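PDB 5KTD: FdhC from Acinetobacter nosocomialis, which probably transfers an acyl group from coenzyme A, as GNAT-family acyltransferases do, and is bound here to a dTDP-sugar carrying a 3-hydroxybutanoyl amide. Local coordinates for residues G61-F66 with T79-D84; F92-W97 with L113-A118. All coordinates share one frame; numbering follows the deposited sequence.

Interaction 1 (G61-F66 with T79-D84); sequences GEEYYF and TVRLYD. With QUH ([[(2~{R},3~{S},5~{R})-5-[5-methyl-2,4-bis(oxidanylidene)pyrimidin-1-yl]-3-oxidanyl-oxolan-2-yl]methoxy-oxidanyl-phosphoryl] [(2~{R},3~{R},4~{S},5~{S},6~{R})-6-methyl-3,5-bis(oxidanyl)-4-[[(3~{R})-3-oxidanylbutanoyl]amino]oxan-2-yl] hydrogen phosphate), chain C.
Tyr64 and Leu82 exchange two backbone hydrogen bonds, and Phe66 and Val80 exchange two more, so strands 64-66 and 79-84 run antiparallel at 174° as arms of a beta hairpin. Between these hydrogen-bonded pairs sits the non-hydrogen-bonded pair Tyr65 and Arg81. Here Arg81 CD lies over one face of the Tyr65 ring, 4.0 Å from its centroid, in a CH-pi contact. The Arg81 chain then bends at chi3 (62°). Its guanidinium has two anionic oxygens near its plane. Arg81 NH1 donates to Glu63 OE1 at 3.0 Å in a nearly straight salt bridge, which reaches the carboxylate from above its plane. Arg81 NH2 donates to the diphosphate oxygen O10 of QUH at 2.9 Å, while NE is hydrogen-bonded to Ser96 OG. The Tyr83 ring lies with its centre under Arg81 NH2. Tyr65 OH donates to thymine O15 of QUH at 2.7 Å, and a water links the same hydroxyl to Thr79 OG1, which also hydrogen-bonds Ser96 O. This side of the hairpin binds the nucleotide. On the other side Phe66 CB packs on Val80 CG1 at 4.1 Å. Phe4 meets the rings of Tyr64 and Phe66 edge-to-face there, and helix 107-122 touches Val80 and Leu82. Helix 44-59 packs against the nucleotide side, where its Arg57 pairs with Glu63 OE2. Beyond 79-84 comes strand 91-99, with backbone bonds from Arg81 to Gly95 and Tyr83 to Cys93.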
loop_
_atom_site.group_PDB
_atom_site.type_symbol
_atom_site.label_atom_id
_atom_site.label_comp_id
_atom_site.label_asym_id
_atom_site.label_seq_id
_atom_site.Cartn_x
_atom_site.Cartn_y
_atom_site.Cartn_z
ATOM N N GLY A 61 -16.069 -7.923 -0.143
ATOM C CA GLY A 61 -15.639 -6.767 0.643
ATOM C C GLY A 61 -14.598 -7.074 1.714
ATOM O O GLY A 61 -14.486 -6.330 2.680
ATOM N N GLU A 62 -13.844 -8.170 1.561
ATOM C CA GLU A 62 -12.917 -8.589 2.599
ATOM C C GLU A 62 -11.430 -8.222 2.351
ATOM O O GLU A 62 -10.622 -8.339 3.279
ATOM C CB GLU A 62 -13.079 -10.088 2.857
ATOM C CG GLU A 62 -14.450 -10.440 3.433
ATOM C CD GLU A 62 -14.778 -11.934 3.385
ATOM O OE1 GLU A 62 -14.012 -12.779 2.778
ATOM O OE2 GLU A 62 -15.854 -12.243 3.962
ATOM N N GLU A 63 -11.088 -7.759 1.144
ATOM C CA GLU A 63 -9.682 -7.570 0.733
ATOM C C GLU A 63 -9.633 -6.807 -0.581
ATOM O O GLU A 63 -10.490 -7.031 -1.440
ATOM C CB GLU A 63 -8.971 -8.928 0.576
ATOM C CG GLU A 63 -7.457 -8.850 0.486
ATOM C CD GLU A 63 -6.789 -10.165 0.769
ATOM O OE1 GLU A 63 -5.829 -10.546 0.088
ATOM O OE2 GLU A 63 -7.234 -10.803 1.737
ATOM N N TYR A 64 -8.679 -5.876 -0.715
ATOM C CA TYR A 64 -8.461 -5.144 -1.915
ATOM C C TYR A 64 -6.980 -5.078 -2.163
ATOM O O TYR A 64 -6.185 -4.633 -1.307
ATOM C CB TYR A 64 -9.042 -3.730 -1.781
ATOM C CG TYR A 64 -10.523 -3.747 -1.466
ATOM C CD1 TYR A 64 -11.457 -4.027 -2.462
ATOM C CD2 TYR A 64 -10.983 -3.532 -0.192
ATOM C CE1 TYR A 64 -12.818 -4.076 -2.193
ATOM C CE2 TYR A 64 -12.363 -3.580 0.105
ATOM C CZ TYR A 64 -13.277 -3.842 -0.906
ATOM O OH TYR A 64 -14.658 -3.875 -0.651
ATOM N N TYR A 65 -6.614 -5.562 -3.330
ATOM C CA TYR A 65 -5.246 -5.793 -3.726
ATOM C C TYR A 65 -5.051 -5.017 -5.003
ATOM O O TYR A 65 -5.875 -5.134 -5.911
ATOM C CB TYR A 65 -5.078 -7.263 -3.970
ATOM C CG TYR A 65 -3.683 -7.806 -4.149
ATOM C CD1 TYR A 65 -2.555 -7.079 -3.826
ATOM C CD2 TYR A 65 -3.495 -9.123 -4.599
ATOM C CE1 TYR A 65 -1.272 -7.649 -3.958
ATOM C CE2 TYR A 65 -2.228 -9.653 -4.766
ATOM C CZ TYR A 65 -1.113 -8.894 -4.464
ATOM O OH TYR A 65 0.189 -9.429 -4.595
ATOM N N PHE A 66 -3.991 -4.221 -5.077
ATOM C CA PHE A 66 -3.776 -3.265 -6.188
ATOM C C PHE A 66 -2.392 -3.440 -6.808
ATOM O O PHE A 66 -1.421 -3.635 -6.086
ATOM C CB PHE A 66 -3.835 -1.830 -5.691
ATOM C CG PHE A 66 -5.179 -1.427 -5.120
ATOM C CD1 PHE A 66 -5.506 -1.695 -3.806
ATOM C CD2 PHE A 66 -6.088 -0.770 -5.893
ATOM C CE1 PHE A 66 -6.769 -1.348 -3.287
ATOM C CE2 PHE A 66 -7.342 -0.404 -5.394
ATOM C CZ PHE A 66 -7.684 -0.680 -4.086
ATOM N N THR A 79 3.065 -3.358 -5.928
ATOM C CA THR A 79 1.848 -3.864 -5.362
ATOM C C THR A 79 1.575 -3.259 -4.033
ATOM O O THR A 79 2.478 -2.739 -3.339
ATOM C CB THR A 79 1.911 -5.357 -5.122
ATOM O OG1 THR A 79 2.954 -5.646 -4.200
ATOM C CG2 THR A 79 2.158 -6.045 -6.405
ATOM N N VAL A 80 0.310 -3.294 -3.664
ATOM C CA VAL A 80 -0.054 -2.933 -2.296
ATOM C C VAL A 80 -1.398 -3.557 -2.017
ATOM O O VAL A 80 -2.190 -3.782 -2.949
ATOM C CB VAL A 80 -0.000 -1.387 -2.040
ATOM C CG1 VAL A 80 -1.171 -0.726 -2.746
ATOM C CG2 VAL A 80 0.017 -1.091 -0.536
ATOM N N ARG A 81 -1.637 -3.839 -0.755
ATOM C CA ARG A 81 -2.838 -4.606 -0.338
ATOM C C ARG A 81 -3.440 -4.134 0.981
ATOM O O ARG A 81 -2.686 -3.891 1.932
ATOM C CB ARG A 81 -2.468 -6.086 -0.226
ATOM C CG ARG A 81 -3.630 -7.048 -0.093
ATOM C CD ARG A 81 -3.206 -8.490 -0.402
ATOM N NE ARG A 81 -2.188 -8.901 0.563
ATOM C CZ ARG A 81 -2.280 -9.820 1.542
ATOM N NH1 ARG A 81 -3.350 -10.575 1.720
ATOM N NH2 ARG A 81 -1.220 -10.025 2.330
ATOM N N LEU A 82 -4.789 -4.040 1.017
ATOM C CA LEU A 82 -5.567 -3.831 2.204
ATOM C C LEU A 82 -6.269 -5.108 2.544
ATOM O O LEU A 82 -6.982 -5.636 1.699
ATOM C CB LEU A 82 -6.653 -2.744 2.043
ATOM C CG LEU A 82 -6.144 -1.305 1.972
ATOM C CD1 LEU A 82 -5.390 -1.091 0.672
ATOM C CD2 LEU A 82 -7.340 -0.399 2.103
ATOM N N TYR A 83 -6.174 -5.544 3.805
ATOM C CA TYR A 83 -6.650 -6.880 4.195
ATOM C C TYR A 83 -6.849 -6.997 5.719
ATOM O O TYR A 83 -6.454 -6.132 6.496
ATOM C CB TYR A 83 -5.678 -7.956 3.643
ATOM C CG TYR A 83 -4.282 -7.959 4.286
ATOM C CD1 TYR A 83 -3.380 -6.903 4.092
ATOM C CD2 TYR A 83 -3.845 -9.066 5.128
ATOM C CE1 TYR A 83 -2.118 -6.928 4.702
ATOM C CE2 TYR A 83 -2.596 -9.068 5.738
ATOM C CZ TYR A 83 -1.731 -7.980 5.540
ATOM O OH TYR A 83 -0.449 -7.981 6.095
ATOM N N ASP A 84 -7.486 -8.105 6.119
ATOM C CA ASP A 84 -7.587 -8.519 7.509
ATOM C C ASP A 84 -8.328 -7.472 8.336
ATOM O O ASP A 84 -7.728 -6.762 9.167
ATOM C CB ASP A 84 -6.232 -8.897 8.056
ATOM C CG ASP A 84 -6.291 -9.535 9.436
ATOM O OD1 ASP A 84 -7.358 -9.983 9.831
ATOM O OD2 ASP A 84 -5.261 -9.560 10.133
HETATM O O1 QUH C . 4.083 -4.615 3.723
HETATM C C1 QUH C . 3.858 -4.605 4.942
HETATM C C2 QUH C . 3.411 -3.406 5.713
HETATM C C3 QUH C . 3.710 -2.123 4.988
HETATM O O2 QUH C . 5.022 -1.647 5.319
HETATM C C4 QUH C . 2.783 -0.999 5.370
HETATM N N1 QUH C . 3.976 -5.741 5.725
HETATM C C5 QUH C . 4.156 -7.074 5.147
HETATM C C6 QUH C . 5.158 -7.883 5.974
HETATM O O3 QUH C . 6.403 -7.149 6.018
HETATM C C7 QUH C . 5.334 -9.232 5.288
HETATM C C8 QUH C . 6.352 -10.134 5.979
HETATM O O4 QUH C . 4.067 -9.921 5.229
HETATM C C9 QUH C . 2.871 -7.852 5.207
HETATM O O5 QUH C . 1.789 -7.173 4.603
HETATM C C10 QUH C . 3.016 -9.200 4.586
HETATM O O6 QUH C . 3.253 -9.029 3.199
HETATM P P1 QUH C . 3.085 -10.235 2.239
HETATM O O7 QUH C . 4.288 -11.192 2.216
HETATM O O8 QUH C . 2.742 -9.575 0.867
HETATM O O9 QUH C . 1.702 -11.037 2.414
HETATM P P2 QUH C . 1.297 -12.151 3.501
HETATM O O10 QUH C . 0.088 -11.808 4.226
HETATM O O11 QUH C . 2.451 -12.465 4.445
HETATM O O12 QUH C . 0.927 -13.377 2.586
HETATM C C11 QUH C . 0.136 -14.479 2.988
HETATM C C12 QUH C . 0.615 -15.643 2.137
HETATM C C13 QUH C . 2.147 -15.780 2.137
HETATM O O13 QUH C . 2.491 -17.182 2.059
HETATM C C14 QUH C . 2.617 -15.178 0.819
HETATM C C15 QUH C . 1.440 -15.491 -0.079
HETATM O O14 QUH C . 0.243 -15.484 0.762
HETATM N N2 QUH C . 1.177 -14.559 -1.164
HETATM C C16 QUH C . 0.814 -13.272 -0.878
HETATM C C17 QUH C . 0.486 -12.372 -1.913
HETATM C C18 QUH C . 0.061 -10.942 -1.658
HETATM C C19 QUH C . 0.604 -12.879 -3.249
HETATM O O15 QUH C . 0.329 -12.129 -4.257
HETATM N N3 QUH C . 0.962 -14.138 -3.500
HETATM C C20 QUH C . 1.232 -14.961 -2.489
HETATM O O16 QUH C . 1.566 -16.187 -2.835
HETATM O O HOH W 1 -8.463 -9.930 4.032
HETATM O O HOH W 2 2.716 -8.581 -3.787
#

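Interaction 2 (F92-W97 with L113-A118). With QUH ([[(2~{R},3~{S},5~{R})-5-[5-methyl-2,4-bis(oxidanylidene)pyrimidin-1-yl]-3-oxidanyl-oxolan-2-yl]methoxy-oxidanyl-phosphoryl] [(2~{R},3~{R},4~{S},5~{S},6~{R})-6-methyl-3,5-bis(oxidanyl)-4-[[(3~{R})-3-oxidanylbutanoyl]amino]oxan-2-yl] hydrogen phosphate), chain C.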
loop_
_atom_site.group_PDB
_atom_site.type_symbol
_atom_site.label_atom_id
_atom_site.label_comp_id
_atom_site.label_asym_id
_atom_site.label_seq_id
_atom_site.Cartn_x
_atom_site.Cartn_y
_atom_site.Cartn_z
ATOM N N PHE A 92 -8.236 -1.936 9.573
ATOM C CA PHE A 92 -7.791 -2.656 8.412
ATOM C C PHE A 92 -6.284 -2.820 8.490
ATOM O O PHE A 92 -5.612 -1.955 8.997
ATOM C CB PHE A 92 -8.225 -1.957 7.105
ATOM C CG PHE A 92 -7.435 -0.700 6.751
ATOM C CD1 PHE A 92 -7.788 0.522 7.268
ATOM C CD2 PHE A 92 -6.377 -0.753 5.841
ATOM C CE1 PHE A 92 -7.077 1.666 6.980
ATOM C CE2 PHE A 92 -5.670 0.392 5.526
ATOM C CZ PHE A 92 -6.054 1.622 6.078
ATOM N N CYS A 93 -5.785 -3.938 8.004
ATOM C CA CYS A 93 -4.361 -4.056 7.765
ATOM C C CYS A 93 -4.004 -3.602 6.330
ATOM O O CYS A 93 -4.819 -3.680 5.408
ATOM C CB CYS A 93 -3.851 -5.501 8.044
ATOM S SG CYS A 93 -4.201 -5.992 9.764
ATOM N N TRP A 94 -2.750 -3.184 6.154
ATOM C CA TRP A 94 -2.185 -3.067 4.842
ATOM C C TRP A 94 -0.727 -3.531 4.782
ATOM O O TRP A 94 -0.077 -3.703 5.807
ATOM C CB TRP A 94 -2.348 -1.666 4.286
ATOM C CG TRP A 94 -1.442 -0.566 4.779
ATOM C CD1 TRP A 94 -1.549 0.150 5.932
ATOM C CD2 TRP A 94 -0.379 0.037 4.033
ATOM N NE1 TRP A 94 -0.590 1.166 5.955
ATOM C CE2 TRP A 94 0.119 1.122 4.792
ATOM C CE3 TRP A 94 0.189 -0.231 2.779
ATOM C CZ2 TRP A 94 1.197 1.929 4.355
ATOM C CZ3 TRP A 94 1.301 0.573 2.344
ATOM C CH2 TRP A 94 1.753 1.653 3.131
ATOM N N GLY A 95 -0.288 -3.756 3.568
ATOM C CA GLY A 95 1.025 -4.332 3.317
ATOM C C GLY A 95 1.114 -4.924 1.952
ATOM O O GLY A 95 0.549 -4.343 1.007
ATOM N N SER A 96 1.859 -6.037 1.809
ATOM C CA SER A 96 2.235 -6.525 0.479
ATOM C C SER A 96 2.806 -5.385 -0.379
ATOM O O SER A 96 2.555 -5.305 -1.583
ATOM C CB SER A 96 1.066 -7.226 -0.237
ATOM O OG SER A 96 0.530 -8.274 0.549
ATOM N N TRP A 97 3.605 -4.535 0.246
ATOM C CA TRP A 97 3.946 -3.226 -0.308
ATOM C C TRP A 97 5.354 -3.308 -0.918
ATOM O O TRP A 97 6.353 -3.425 -0.191
ATOM C CB TRP A 97 3.914 -2.211 0.794
ATOM C CG TRP A 97 4.042 -0.786 0.342
ATOM C CD1 TRP A 97 3.511 -0.199 -0.783
ATOM C CD2 TRP A 97 4.676 0.245 1.079
ATOM N NE1 TRP A 97 3.843 1.144 -0.797
ATOM C CE2 TRP A 97 4.523 1.444 0.345
ATOM C CE3 TRP A 97 5.367 0.272 2.312
ATOM C CZ2 TRP A 97 5.045 2.641 0.772
ATOM C CZ3 TRP A 97 5.901 1.474 2.749
ATOM C CH2 TRP A 97 5.742 2.651 1.957
ATOM N N LEU A 113 -0.209 7.041 0.792
ATOM C CA LEU A 113 -1.269 8.014 0.976
ATOM C C LEU A 113 -2.566 7.519 0.353
ATOM O O LEU A 113 -3.646 7.724 0.887
ATOM C CB LEU A 113 -0.863 9.411 0.432
ATOM C CG LEU A 113 0.354 10.027 1.156
ATOM C CD1 LEU A 113 0.884 11.275 0.395
ATOM C CD2 LEU A 113 0.026 10.316 2.622
ATOM N N LEU A 114 -2.462 6.832 -0.768
ATOM C CA LEU A 114 -3.621 6.396 -1.461
ATOM C C LEU A 114 -4.210 5.224 -0.724
ATOM O O LEU A 114 -5.452 5.078 -0.667
ATOM C CB LEU A 114 -3.273 6.031 -2.888
ATOM C CG LEU A 114 -3.002 7.197 -3.863
ATOM C CD1 LEU A 114 -2.369 6.716 -5.176
ATOM C CD2 LEU A 114 -4.320 7.893 -4.077
ATOM N N VAL A 115 -3.355 4.375 -0.160
ATOM C CA VAL A 115 -3.871 3.301 0.761
ATOM C C VAL A 115 -4.714 3.931 1.867
ATOM O O VAL A 115 -5.809 3.483 2.125
ATOM C CB VAL A 115 -2.750 2.436 1.377
ATOM C CG1 VAL A 115 -3.275 1.640 2.609
ATOM C CG2 VAL A 115 -2.087 1.554 0.328
ATOM N N TYR A 116 -4.192 4.972 2.523
ATOM C CA TYR A 116 -4.970 5.584 3.586
ATOM C C TYR A 116 -6.228 6.305 3.070
ATOM O O TYR A 116 -7.206 6.331 3.813
ATOM C CB TYR A 116 -4.105 6.511 4.444
ATOM C CG TYR A 116 -3.010 5.805 5.194
ATOM C CD1 TYR A 116 -3.295 4.699 6.024
ATOM C CD2 TYR A 116 -1.680 6.227 5.110
ATOM C CE1 TYR A 116 -2.299 4.072 6.741
ATOM C CE2 TYR A 116 -0.671 5.575 5.807
ATOM C CZ TYR A 116 -0.983 4.517 6.627
ATOM O OH TYR A 116 -0.022 3.835 7.302
ATOM N N GLU A 117 -6.239 6.839 1.832
ATOM C CA GLU A 117 -7.491 7.324 1.154
ATOM C C GLU A 117 -8.512 6.180 1.103
ATOM O O GLU A 117 -9.692 6.305 1.504
ATOM C CB GLU A 117 -7.242 7.844 -0.316
ATOM C CG GLU A 117 -7.055 9.361 -0.539
ATOM C CD GLU A 117 -7.079 9.846 -2.019
ATOM O OE1 GLU A 117 -7.996 9.459 -2.815
ATOM O OE2 GLU A 117 -6.180 10.653 -2.400
ATOM N N ALA A 118 -8.045 5.068 0.576
ATOM C CA ALA A 118 -8.915 3.924 0.341
ATOM C C ALA A 118 -9.511 3.456 1.652
ATOM O O ALA A 118 -10.733 3.304 1.785
ATOM C CB ALA A 118 -8.142 2.823 -0.350
HETATM O O1 QUH C . 4.083 -4.615 3.723
HETATM C C1 QUH C . 3.858 -4.605 4.942
HETATM C C2 QUH C . 3.411 -3.406 5.713
HETATM C C3 QUH C . 3.710 -2.123 4.988
HETATM O O2 QUH C . 5.022 -1.647 5.319
HETATM C C4 QUH C . 2.783 -0.999 5.370
HETATM N N1 QUH C . 3.976 -5.741 5.725
HETATM C C5 QUH C . 4.156 -7.074 5.147
HETATM C C6 QUH C . 5.158 -7.883 5.974
HETATM O O3 QUH C . 6.403 -7.149 6.018
HETATM C C7 QUH C . 5.334 -9.232 5.288
HETATM C C8 QUH C . 6.352 -10.134 5.979
HETATM O O4 QUH C . 4.067 -9.921 5.229
HETATM C C9 QUH C . 2.871 -7.852 5.207
HETATM O O5 QUH C . 1.789 -7.173 4.603
HETATM C C10 QUH C . 3.016 -9.200 4.586
HETATM O O6 QUH C . 3.253 -9.029 3.199
HETATM P P1 QUH C . 3.085 -10.235 2.239
HETATM O O7 QUH C . 4.288 -11.192 2.216
HETATM O O8 QUH C . 2.742 -9.575 0.867
HETATM O O9 QUH C . 1.702 -11.037 2.414
HETATM P P2 QUH C . 1.297 -12.151 3.501
HETATM O O10 QUH C . 0.088 -11.808 4.226
HETATM O O11 QUH C . 2.451 -12.465 4.445
HETATM O O12 QUH C . 0.927 -13.377 2.586
HETATM C C11 QUH C . 0.136 -14.479 2.988
HETATM C C12 QUH C . 0.615 -15.643 2.137
HETATM C C13 QUH C . 2.147 -15.780 2.137
HETATM O O13 QUH C . 2.491 -17.182 2.059
HETATM C C14 QUH C . 2.617 -15.178 0.819
HETATM C C15 QUH C . 1.440 -15.491 -0.079
HETATM O O14 QUH C . 0.243 -15.484 0.762
HETATM N N2 QUH C . 1.177 -14.559 -1.164
HETATM C C16 QUH C . 0.814 -13.272 -0.878
HETATM C C17 QUH C . 0.486 -12.372 -1.913
HETATM C C18 QUH C . 0.061 -10.942 -1.658
HETATM C C19 QUH C . 0.604 -12.879 -3.249
HETATM O O15 QUH C . 0.329 -12.129 -4.257
HETATM N N3 QUH C . 0.962 -14.138 -3.500
HETATM C C20 QUH C . 1.232 -14.961 -2.489
HETATM O O16 QUH C . 1.566 -16.187 -2.835
#
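Trp94 NE1 donates to Tyr116 OH at 3.0 Å, close to the indole plane and with an N-H...O angle of 148°. This bond ties strand 91-99 to helix 107-122, the first two elements of a beta-alpha-beta unit in the GNAT fold. The two ring planes stand 82° apart, and Tyr116 CZ also packs on Trp94 CE2 at 4.0 Å. Val115 packs under the indole. Its CG1 lies against one face, 3.8 Å from the centroid of the five-membered ring, in a CH-pi contact. With chi1 at 163°, both methyls face the indole, CG1 under the five-membered ring and CG2 near CE3 of the six-membered one. The same CG1 touches the edge of the Phe92 ring at CE2, and Phe92 CZ meets Tyr116 CD1. Phe92, Trp94, Val115 and Tyr116 are all buried. The opposite face of the indole receives the ligand: methyl C4 of the QUH hydroxybutanoyl group sits over its centre. Trp94 is therefore held by the helix on one face and touches the acyl chain with the other. Farther along the strand, Gly95 CA lies 3.1 Å from the amide oxygen O1 of QUH. Trp97 O is hydrogen-bonded to N4P of coenzyme A. Ser96 N donates to O5 of QUH at 3.0 Å, and Ser96 OG hydrogen-bonds the phosphate oxygen O8 at 2.6 Å.

Interaction 1 closes before interaction 2 opens along the chain, and their centres lie about 8 Å apart. Strands 75-86 and 91-99 are antiparallel neighbours, so the two contacts share one mixed sheet. Interaction 1 joins strand to strand within it, while interaction 2 lays helix 107-122 against it. Thr79 OG1 is probably hydrogen-bonded to Ser96 O at 2.7 Å, and Val80 CG2 packs on Trp94 CE3 at 3.4 Å. Both contacts hold QUH: 61-66 with 79-84 the thymine, the diphosphate and hexose hydroxyl O5; 92-97 the same hydroxyl, the other phosphate and the acyl end. This is consistent with a pocket that places the acyl end near coenzyme A, as an acyltransferase would need.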